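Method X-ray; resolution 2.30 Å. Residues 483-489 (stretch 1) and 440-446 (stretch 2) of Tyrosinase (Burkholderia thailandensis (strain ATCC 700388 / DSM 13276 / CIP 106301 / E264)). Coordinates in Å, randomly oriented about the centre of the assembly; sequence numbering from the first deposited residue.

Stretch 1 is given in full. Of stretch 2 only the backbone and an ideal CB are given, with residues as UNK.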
# COMPACT_ATOMS: atom_id res chain seq x y z
N ASP A 483 7.55 10.76 22.53
CA ASP A 483 7.56 11.40 23.86
C ASP A 483 9.01 11.53 24.35
O ASP A 483 9.68 10.52 24.58
CB ASP A 483 6.78 10.55 24.92
CG ASP A 483 5.31 11.01 25.15
OD1 ASP A 483 4.43 10.67 24.32
OD2 ASP A 483 5.02 11.67 26.20
N ILE A 484 9.49 12.75 24.53
CA ILE A 484 10.66 12.96 25.38
C ILE A 484 10.15 13.03 26.83
O ILE A 484 9.45 13.96 27.21
CB ILE A 484 11.45 14.23 24.98
CG1 ILE A 484 11.77 14.30 23.48
CG2 ILE A 484 12.72 14.35 25.81
CD1 ILE A 484 13.00 13.54 23.04
N VAL A 485 10.47 12.03 27.64
CA VAL A 485 10.21 12.13 29.08
C VAL A 485 11.44 11.59 29.81
O VAL A 485 11.89 10.54 29.50
CB VAL A 485 8.91 11.41 29.49
CG1 VAL A 485 8.74 10.11 28.76
CG2 VAL A 485 8.83 11.19 30.98
N ALA A 486 12.01 12.38 30.71
CA ALA A 486 13.25 12.00 31.37
C ALA A 486 13.17 12.47 32.82
O ALA A 486 12.64 13.55 33.06
CB ALA A 486 14.43 12.62 30.66
N HIS A 487 13.66 11.66 33.76
CA HIS A 487 13.69 12.06 35.14
C HIS A 487 15.13 12.21 35.62
O HIS A 487 16.01 11.49 35.16
CB HIS A 487 12.99 11.06 36.05
CG HIS A 487 11.65 10.63 35.57
ND1 HIS A 487 10.50 11.30 35.93
CD2 HIS A 487 11.28 9.61 34.78
CE1 HIS A 487 9.46 10.68 35.38
NE2 HIS A 487 9.92 9.66 34.66
N PHE A 488 15.35 13.13 36.56
CA PHE A 488 16.69 13.37 37.11
C PHE A 488 16.55 13.61 38.60
O PHE A 488 15.61 14.26 39.02
CB PHE A 488 17.40 14.53 36.42
CG PHE A 488 17.56 14.40 34.92
CD1 PHE A 488 18.67 13.79 34.37
CD2 PHE A 488 16.61 14.91 34.07
CE1 PHE A 488 18.83 13.70 33.00
CE2 PHE A 488 16.76 14.79 32.69
CZ PHE A 488 17.86 14.17 32.15
N PRO A 489 17.47 13.05 39.38
CA PRO A 489 17.54 13.47 40.77
C PRO A 489 17.93 14.96 40.85
O PRO A 489 18.63 15.47 39.97
CB PRO A 489 18.61 12.56 41.39
CG PRO A 489 19.55 12.30 40.24
CD PRO A 489 18.62 12.20 39.05
N UNK A 440 21.33 7.95 17.90
CA UNK A 440 21.34 8.00 19.37
C UNK A 440 21.54 9.43 19.85
O UNK A 440 21.97 10.28 19.06
CB UNK A 440 22.44 7.10 19.94
N UNK A 441 21.19 9.71 21.12
CA UNK A 441 21.35 11.05 21.70
C UNK A 441 21.37 11.00 23.23
O UNK A 441 20.96 10.04 23.85
CB UNK A 441 20.22 11.97 21.22
N UNK A 442 21.96 12.05 23.80
CA UNK A 442 22.11 12.18 25.23
C UNK A 442 21.40 13.46 25.67
O UNK A 442 21.46 14.46 24.97
CB UNK A 442 23.59 12.19 25.63
N UNK A 443 20.69 13.36 26.81
CA UNK A 443 20.11 14.50 27.50
C UNK A 443 20.94 14.70 28.78
O UNK A 443 21.16 13.73 29.49
CB UNK A 443 18.63 14.28 27.81
N UNK A 444 21.43 15.92 29.00
CA UNK A 444 22.20 16.29 30.19
C UNK A 444 21.43 17.41 30.89
O UNK A 444 21.02 18.35 30.23
CB UNK A 444 23.62 16.73 29.83
N UNK A 445 21.12 17.27 32.17
CA UNK A 445 20.24 18.24 32.83
C UNK A 445 21.08 19.10 33.79
O UNK A 445 21.97 18.59 34.45
CB UNK A 445 19.11 17.53 33.58
N UNK A 446 20.76 20.39 33.83
CA UNK A 446 21.43 21.36 34.69
C UNK A 446 20.40 22.24 35.42
O UNK A 446 19.31 22.55 34.92
CB UNK A 446 22.39 22.23 33.87

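The two strands run in roughly the same direction, their axes 43° apart and 8.8 Å away at closest approach. No hydrogen bond joins the stretches, so side chains must make the contact. Stretch 1 offers Ile484, Ala486 and Phe488, all apolar and all with CA-to-CB bonds toward the other stretch.

Position 440 lies beyond the reach of stretch 1, which places no demand on it. Many residues would do; the deposited one is Ser440, whose OG is hydrogen-bonded elsewhere in the structure.

At position 441 the backbone is extended (phi/psi -160/158) and CA-to-CB points toward stretch 1, yet nothing lies within 5.5 Å of the ideal CB. Only a long side chain could cover the distance, and the apolar end of Ile484 favours a large hydrophobic one: methionine or an aromatic. The residue is Phe441. With chi1 at 66° (p), its ring extends across the gap, and CZ comes 3.9 Å from Ile484 CD1, an oblique approach.

Position 442 is out of reach of stretch 1, and its extended backbone would accept a beta-branched residue comfortably. It is Ile442.

Position 443 again points toward stretch 1. Its ideal CB is 4.4 Å from Phe488 CZ and 5.3 Å from Ala486 CB, and Ile484 lies two residues before Ala486. The small methyl of Ala486 leaves room for a long apolar chain; leucine, isoleucine or methionine are all reasonable, whereas a charge would find no partner among these three side chains. Met443 is unbranched and flexible. Chi1 m and chi2 t extend the chain, bringing SD to 3.6 Å from Ile484 CG2; chi3 p then turns the terminal methyl so that CE lies 3.7 Å from Ala486 CB. Meanwhile its CB remains 4.4 Å from Phe488 CZ, and its carbonyl O lies near the plane of that ring, at the edge, 4.2 Å from Phe488 CE1.

Position 444 points away, so stretch 1 hardly restricts it and even a long polar chain is possible. It is Lys444, whose NZ is hydrogen-bonded elsewhere.

At position 445 the ideal CB is already 3.7 Å from Phe488 CD2, over the ring. A small residue suits best, alanine above all, although glycine or serine could be considered. Ala445 places its methyl CB 3.5 Å from the Phe488 ring centroid, just 5° off the normal, a CH-pi contact over the face.

Position 446 is out of reach, leaving its choice open; Tyr446 has its OH hydrogen-bonded elsewhere.

Stretch 2 (440-446) SFIMKAY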
# COMPACT_ATOMS: atom_id res chain seq x y z
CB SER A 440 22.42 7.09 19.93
OG SER A 440 22.24 5.74 19.50
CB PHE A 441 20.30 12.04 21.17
CG PHE A 441 18.87 11.81 21.53
CD1 PHE A 441 18.08 10.95 20.79
CD2 PHE A 441 18.28 12.49 22.58
CE1 PHE A 441 16.75 10.73 21.13
CE2 PHE A 441 16.95 12.27 22.92
CZ PHE A 441 16.18 11.41 22.18
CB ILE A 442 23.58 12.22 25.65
CG1 ILE A 442 24.38 11.05 25.07
CG2 ILE A 442 23.66 12.28 27.17
CD1 ILE A 442 25.88 11.22 25.18
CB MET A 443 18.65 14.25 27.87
CG MET A 443 17.78 14.09 26.68
SD MET A 443 16.06 13.67 27.09
CE MET A 443 15.65 15.05 28.15
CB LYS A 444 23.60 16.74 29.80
CG LYS A 444 24.58 15.61 29.51
CD LYS A 444 25.97 16.11 29.25
CE LYS A 444 26.89 15.91 30.44
NZ LYS A 444 28.27 16.36 30.15
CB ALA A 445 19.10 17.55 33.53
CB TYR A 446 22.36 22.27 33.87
CG TYR A 446 23.46 21.52 33.18
CD1 TYR A 446 24.66 21.26 33.81
CD2 TYR A 446 23.27 21.00 31.91
CE1 TYR A 446 25.68 20.55 33.18
CE2 TYR A 446 24.27 20.29 31.27
CZ TYR A 446 25.48 20.05 31.90
OH TYR A 446 26.46 19.34 31.27
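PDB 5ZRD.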